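PDB 2QGY: enolase from the environmental genome shotgun sequencing of the Sargasso Sea, which is of unconfirmed function but belongs to the enolase superfamily and probably carries out magnesium-dependent acid-base chemistry on a carboxylate substrate. Local coordinates for residues A[30-42]-A[50-63]. Residues are numbered along the deposited sequence; the frame is centred on the assembly and turned at random.
Sequences WSNTKKFIIIKIT and WGEAFSINFREKGI
Lys40 lies across the indole of Trp50: its CB sits 4.0 Å from the centroid of the six-membered ring, only 6° off the normal, a CH-pi contact; CG continues over that face and CD passes the rim near CZ2. Ile38 meets the indole at its edge, its CG2 3.7 Å from Trp50 CE3. Both pairs ride on an antiparallel hairpin in which Ile39 and Gly51 exchange two nearly straight backbone bonds. Next along, the Glu52 chain, with CG anti to the backbone N (chi1 -177°), runs extended past Ile38 CG1. Its carboxylate stands 71° from the plane of the Phe36 ring. A water accepting from Ile37 N lies within hydrogen-bonding distance of Glu52 OE2 and Ala53 O, while Glu52 OE1 bonds Ser306.

Where the strands part, side chains bond to the facing backbone. Lys34 NZ donates to Ser55 O at 2.8 Å, and a water taking a bond from this amine also accepts from Ser55 N; the same NZ comes 3.3 Å from Phe54 CE1. Ser55 OG is modelled as donating to Lys35 O, but so close that its exact position is doubtful. Lys35 and Glu60 cross at about a right angle with NZ and OE2 4.6 Å apart, beyond salt-bridge range; a water linking the two spans the gap, and Asn23 takes another bond from the amine. Beneath them Ile37 CD1 fits among Ser55 CB, Glu60 CB and Ile63 CG2, the last 3.9 Å away.

The hairpin is part of the antiparallel sheet of the enolase-type N-terminal domain, with strand 37-43 between 48-53 and 13-21. Helix 99-120 packs under Ile39 and Ala53, whereas helix 309-320 of the barrel domain covers Ile38, Trp50 and Glu52 through Val309.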
loop_
_atom_site.group_PDB
_atom_site.type_symbol
_atom_site.label_atom_id
_atom_site.label_comp_id
_atom_site.label_asym_id
_atom_site.label_seq_id
_atom_site.Cartn_x
_atom_site.Cartn_y
_atom_site.Cartn_z
ATOM N N TRP A 30 -30.601 4.979 -3.445
ATOM C CA TRP A 30 -30.159 3.667 -3.943
ATOM C C TRP A 30 -29.062 3.057 -3.048
ATOM O O TRP A 30 -29.065 1.842 -2.783
ATOM C CB TRP A 30 -29.690 3.795 -5.410
ATOM C CG TRP A 30 -28.957 2.572 -5.879
ATOM C CD1 TRP A 30 -27.629 2.462 -6.146
ATOM C CD2 TRP A 30 -29.520 1.262 -6.071
ATOM N NE1 TRP A 30 -27.333 1.163 -6.536
ATOM C CE2 TRP A 30 -28.471 0.409 -6.481
ATOM C CE3 TRP A 30 -30.808 0.734 -5.932
ATOM C CZ2 TRP A 30 -28.667 -0.961 -6.755
ATOM C CZ3 TRP A 30 -31.010 -0.640 -6.213
ATOM C CH2 TRP A 30 -29.943 -1.456 -6.623
ATOM N N SER A 31 -28.161 3.916 -2.579
ATOM C CA SER A 31 -27.011 3.525 -1.746
ATOM C C SER A 31 -26.606 4.654 -0.783
ATOM O O SER A 31 -27.159 5.745 -0.834
ATOM C CB SER A 31 -25.824 3.216 -2.670
ATOM O OG SER A 31 -24.806 2.489 -1.977
ATOM N N ASN A 32 -25.653 4.395 0.112
ATOM C CA ASN A 32 -24.940 5.495 0.775
ATOM C C ASN A 32 -23.782 5.822 -0.151
ATOM O O ASN A 32 -23.176 4.915 -0.746
ATOM C CB ASN A 32 -24.410 5.100 2.162
ATOM C CG ASN A 32 -25.506 4.569 3.092
ATOM O OD1 ASN A 32 -26.505 5.235 3.333
ATOM N ND2 ASN A 32 -25.305 3.353 3.617
ATOM N N THR A 33 -23.515 7.101 -0.344
ATOM C CA THR A 33 -22.280 7.509 -1.001
ATOM C C THR A 33 -21.125 7.217 -0.059
ATOM O O THR A 33 -21.274 7.286 1.157
ATOM C CB THR A 33 -22.299 8.997 -1.335
ATOM O OG1 THR A 33 -22.396 9.733 -0.107
ATOM C CG2 THR A 33 -23.502 9.286 -2.240
ATOM N N LYS A 34 -19.968 6.850 -0.615
ATOM C CA LYS A 34 -18.783 6.691 0.231
ATOM C C LYS A 34 -18.326 8.097 0.607
ATOM O O LYS A 34 -18.763 9.072 -0.013
ATOM C CB LYS A 34 -17.669 5.937 -0.530
ATOM C CG LYS A 34 -17.321 6.559 -1.851
ATOM C CD LYS A 34 -16.221 5.830 -2.687
ATOM C CE LYS A 34 -14.983 5.561 -1.859
ATOM N NZ LYS A 34 -13.753 5.323 -2.675
ATOM N N LYS A 35 -17.452 8.209 1.602
ATOM C CA LYS A 35 -16.804 9.488 1.905
ATOM C C LYS A 35 -15.811 9.802 0.763
ATOM O O LYS A 35 -15.029 8.920 0.341
ATOM C CB LYS A 35 -16.076 9.434 3.246
ATOM C CG LYS A 35 -16.961 9.028 4.414
ATOM C CD LYS A 35 -16.263 9.275 5.752
ATOM C CE LYS A 35 -17.159 8.934 6.959
ATOM N NZ LYS A 35 -17.582 7.509 6.981
ATOM N N PHE A 36 -15.862 11.022 0.220
ATOM C CA PHE A 36 -14.906 11.430 -0.821
ATOM C C PHE A 36 -13.854 12.355 -0.192
ATOM O O PHE A 36 -14.134 13.005 0.805
ATOM C CB PHE A 36 -15.648 12.157 -1.954
ATOM C CG PHE A 36 -16.815 11.377 -2.520
ATOM C CD1 PHE A 36 -16.627 10.107 -3.045
ATOM C CD2 PHE A 36 -18.093 11.929 -2.553
ATOM C CE1 PHE A 36 -17.708 9.398 -3.621
ATOM C CE2 PHE A 36 -19.160 11.240 -3.109
ATOM C CZ PHE A 36 -18.973 9.969 -3.636
ATOM N N ILE A 37 -12.672 12.403 -0.800
ATOM C CA ILE A 37 -11.576 13.252 -0.365
ATOM C C ILE A 37 -11.250 14.124 -1.563
ATOM O O ILE A 37 -10.682 13.660 -2.534
ATOM C CB ILE A 37 -10.334 12.416 0.020
ATOM C CG1 ILE A 37 -10.711 11.390 1.106
ATOM C CG2 ILE A 37 -9.150 13.352 0.394
ATOM C CD1 ILE A 37 -9.596 10.320 1.393
ATOM N N ILE A 38 -11.615 15.390 -1.466
ATOM C CA ILE A 38 -11.427 16.334 -2.564
ATOM C C ILE A 38 -10.505 17.438 -2.059
ATOM O O ILE A 38 -10.670 17.886 -0.940
ATOM C CB ILE A 38 -12.770 16.892 -2.990
ATOM C CG1 ILE A 38 -13.612 15.732 -3.574
ATOM C CG2 ILE A 38 -12.567 17.985 -4.029
ATOM C CD1 ILE A 38 -14.997 16.098 -3.984
ATOM N N ILE A 39 -9.519 17.829 -2.861
ATOM C CA ILE A 39 -8.571 18.871 -2.439
ATOM C C ILE A 39 -8.544 20.044 -3.410
ATOM O O ILE A 39 -8.855 19.907 -4.588
ATOM C CB ILE A 39 -7.129 18.299 -2.238
ATOM C CG1 ILE A 39 -6.374 18.160 -3.572
ATOM C CG2 ILE A 39 -7.182 16.946 -1.508
ATOM C CD1 ILE A 39 -4.896 17.771 -3.374
ATOM N N LYS A 40 -8.153 21.212 -2.894
ATOM C CA LYS A 40 -7.891 22.349 -3.752
ATOM C C LYS A 40 -6.557 22.933 -3.303
ATOM O O LYS A 40 -6.367 23.210 -2.126
ATOM C CB LYS A 40 -8.995 23.407 -3.615
ATOM C CG LYS A 40 -8.836 24.476 -4.670
ATOM C CD LYS A 40 -9.873 25.617 -4.540
ATOM C CE LYS A 40 -9.423 26.695 -3.592
ATOM N NZ LYS A 40 -10.495 27.768 -3.569
ATOM N N ILE A 41 -5.652 23.098 -4.256
ATOM C CA ILE A 41 -4.321 23.672 -4.033
ATOM C C ILE A 41 -4.340 25.019 -4.748
ATOM O O ILE A 41 -4.840 25.109 -5.867
ATOM C CB ILE A 41 -3.230 22.759 -4.640
ATOM C CG1 ILE A 41 -3.048 21.492 -3.766
ATOM C CG2 ILE A 41 -1.907 23.517 -4.810
ATOM C CD1 ILE A 41 -1.965 20.533 -4.241
ATOM N N THR A 42 -3.822 26.057 -4.085
ATOM C CA THR A 42 -3.653 27.386 -4.697
ATOM C C THR A 42 -2.155 27.689 -4.787
ATOM O O THR A 42 -1.420 27.524 -3.804
ATOM C CB THR A 42 -4.332 28.501 -3.850
ATOM O OG1 THR A 42 -5.671 28.105 -3.530
ATOM C CG2 THR A 42 -4.380 29.849 -4.651
ATOM N N TRP A 50 -7.731 21.476 -8.623
ATOM C CA TRP A 50 -8.557 20.518 -7.902
ATOM C C TRP A 50 -8.070 19.087 -8.120
ATOM O O TRP A 50 -7.725 18.710 -9.251
ATOM C CB TRP A 50 -9.993 20.614 -8.380
ATOM C CG TRP A 50 -10.664 21.871 -7.970
ATOM C CD1 TRP A 50 -10.694 23.056 -8.654
ATOM C CD2 TRP A 50 -11.435 22.062 -6.785
ATOM N NE1 TRP A 50 -11.430 23.990 -7.948
ATOM C CE2 TRP A 50 -11.898 23.402 -6.798
ATOM C CE3 TRP A 50 -11.774 21.228 -5.700
ATOM C CZ2 TRP A 50 -12.704 23.931 -5.765
ATOM C CZ3 TRP A 50 -12.566 21.748 -4.665
ATOM C CH2 TRP A 50 -13.013 23.101 -4.703
ATOM N N GLY A 51 -8.074 18.317 -7.029
ATOM C CA GLY A 51 -7.665 16.905 -7.023
ATOM C C GLY A 51 -8.670 16.118 -6.202
ATOM O O GLY A 51 -9.491 16.677 -5.460
ATOM N N GLU A 52 -8.598 14.802 -6.334
ATOM C CA GLU A 52 -9.448 13.908 -5.574
ATOM C C GLU A 52 -8.644 12.637 -5.346
ATOM O O GLU A 52 -7.953 12.197 -6.254
ATOM C CB GLU A 52 -10.732 13.589 -6.344
ATOM C CG GLU A 52 -11.690 12.688 -5.524
ATOM C CD GLU A 52 -13.141 12.645 -5.990
ATOM O OE1 GLU A 52 -13.558 13.357 -6.957
ATOM O OE2 GLU A 52 -13.897 11.858 -5.365
ATOM N N ALA A 53 -8.662 12.120 -4.116
ATOM C CA ALA A 53 -7.964 10.881 -3.745
ATOM C C ALA A 53 -8.976 9.759 -3.674
ATOM O O ALA A 53 -10.119 9.980 -3.237
ATOM C CB ALA A 53 -7.314 11.008 -2.355
ATOM N N PHE A 54 -8.550 8.564 -4.081
ATOM C CA PHE A 54 -9.410 7.409 -3.914
ATOM C C PHE A 54 -9.526 7.101 -2.415
ATOM O O PHE A 54 -8.546 6.780 -1.767
ATOM C CB PHE A 54 -8.903 6.213 -4.714
ATOM C CG PHE A 54 -9.668 4.981 -4.418
ATOM C CD1 PHE A 54 -10.933 4.820 -4.940
ATOM C CD2 PHE A 54 -9.160 4.040 -3.553
ATOM C CE1 PHE A 54 -11.682 3.690 -4.661
ATOM C CE2 PHE A 54 -9.915 2.875 -3.237
ATOM C CZ PHE A 54 -11.173 2.724 -3.788
ATOM N N SER A 55 -10.723 7.215 -1.864
ATOM C CA SER A 55 -10.872 7.101 -0.400
ATOM C C SER A 55 -11.161 5.679 0.035
ATOM O O SER A 55 -11.776 4.912 -0.702
ATOM C CB SER A 55 -11.967 8.040 0.127
ATOM O OG SER A 55 -13.208 7.590 -0.329
ATOM N N ILE A 56 -10.710 5.328 1.241
ATOM C CA ILE A 56 -10.752 3.938 1.717
ATOM C C ILE A 56 -11.271 4.010 3.134
ATOM O O ILE A 56 -10.834 4.864 3.903
ATOM C CB ILE A 56 -9.374 3.237 1.667
ATOM C CG1 ILE A 56 -8.699 3.440 0.304
ATOM C CG2 ILE A 56 -9.556 1.724 1.914
ATOM C CD1 ILE A 56 -7.200 2.993 0.236
ATOM N N ASN A 57 -12.250 3.160 3.438
ATOM C CA ASN A 57 -12.946 3.194 4.736
ATOM C C ASN A 57 -11.947 3.132 5.892
ATOM O O ASN A 57 -11.032 2.312 5.876
ATOM C CB ASN A 57 -13.973 2.045 4.802
ATOM C CG ASN A 57 -15.024 2.220 5.903
ATOM O OD1 ASN A 57 -15.696 1.244 6.269
ATOM N ND2 ASN A 57 -15.163 3.428 6.445
ATOM N N PHE A 58 -12.120 4.010 6.885
ATOM C CA PHE A 58 -11.223 4.129 8.088
ATOM C C PHE A 58 -9.842 4.757 7.844
ATOM O O PHE A 58 -9.034 4.896 8.785
ATOM C CB PHE A 58 -11.103 2.802 8.881
ATOM C CG PHE A 58 -12.417 2.340 9.454
ATOM C CD1 PHE A 58 -12.930 2.918 10.626
ATOM C CD2 PHE A 58 -13.162 1.384 8.796
ATOM C CE1 PHE A 58 -14.172 2.510 11.136
ATOM C CE2 PHE A 58 -14.394 0.977 9.287
ATOM C CZ PHE A 58 -14.896 1.529 10.462
ATOM N N ARG A 59 -9.568 5.117 6.593
ATOM C CA ARG A 59 -8.261 5.646 6.210
ATOM C C ARG A 59 -8.379 7.048 5.628
ATOM O O ARG A 59 -7.361 7.674 5.265
ATOM C CB ARG A 59 -7.578 4.670 5.230
ATOM C CG ARG A 59 -7.334 3.338 5.930
ATOM C CD ARG A 59 -7.766 2.122 5.070
ATOM N NE ARG A 59 -6.668 1.793 4.182
ATOM C CZ ARG A 59 -6.520 0.606 3.605
ATOM N NH1 ARG A 59 -5.467 0.390 2.842
ATOM N NH2 ARG A 59 -7.437 -0.341 3.806
ATOM N N GLU A 60 -9.606 7.551 5.532
ATOM C CA GLU A 60 -9.820 8.857 4.913
ATOM C C GLU A 60 -9.018 9.979 5.569
ATOM O O GLU A 60 -8.378 10.758 4.881
ATOM C CB GLU A 60 -11.315 9.239 4.847
ATOM C CG GLU A 60 -12.190 8.225 4.124
ATOM C CD GLU A 60 -12.837 7.196 5.046
ATOM O OE1 GLU A 60 -12.385 7.022 6.206
ATOM O OE2 GLU A 60 -13.806 6.525 4.598
ATOM N N LYS A 61 -9.052 10.066 6.902
ATOM C CA LYS A 61 -8.300 11.114 7.597
ATOM C C LYS A 61 -6.788 10.872 7.450
ATOM O O LYS A 61 -6.014 11.822 7.295
ATOM C CB LYS A 61 -8.703 11.170 9.075
ATOM C CG LYS A 61 -10.112 11.722 9.288
ATOM C CD LYS A 61 -10.357 12.169 10.731
ATOM C CE LYS A 61 -10.429 10.998 11.683
ATOM N NZ LYS A 61 -10.896 11.385 13.075
ATOM N N GLY A 62 -6.391 9.603 7.473
ATOM C CA GLY A 62 -4.987 9.227 7.285
ATOM C C GLY A 62 -4.476 9.684 5.929
ATOM O O GLY A 62 -3.397 10.269 5.828
ATOM N N ILE A 63 -5.277 9.464 4.892
ATOM C CA ILE A 63 -4.914 9.899 3.548
ATOM C C ILE A 63 -4.775 11.436 3.515
ATOM O O ILE A 63 -3.783 11.986 2.980
ATOM C CB ILE A 63 -5.924 9.359 2.516
ATOM C CG1 ILE A 63 -5.802 7.812 2.392
ATOM C CG2 ILE A 63 -5.746 10.037 1.140
ATOM C CD1 ILE A 63 -6.990 7.198 1.690
HETATM O O HOH W 1 -13.047 7.959 -3.501
HETATM O O HOH W 2 -15.890 5.858 5.703
HETATM O O HOH W 3 -12.782 10.478 -3.105
#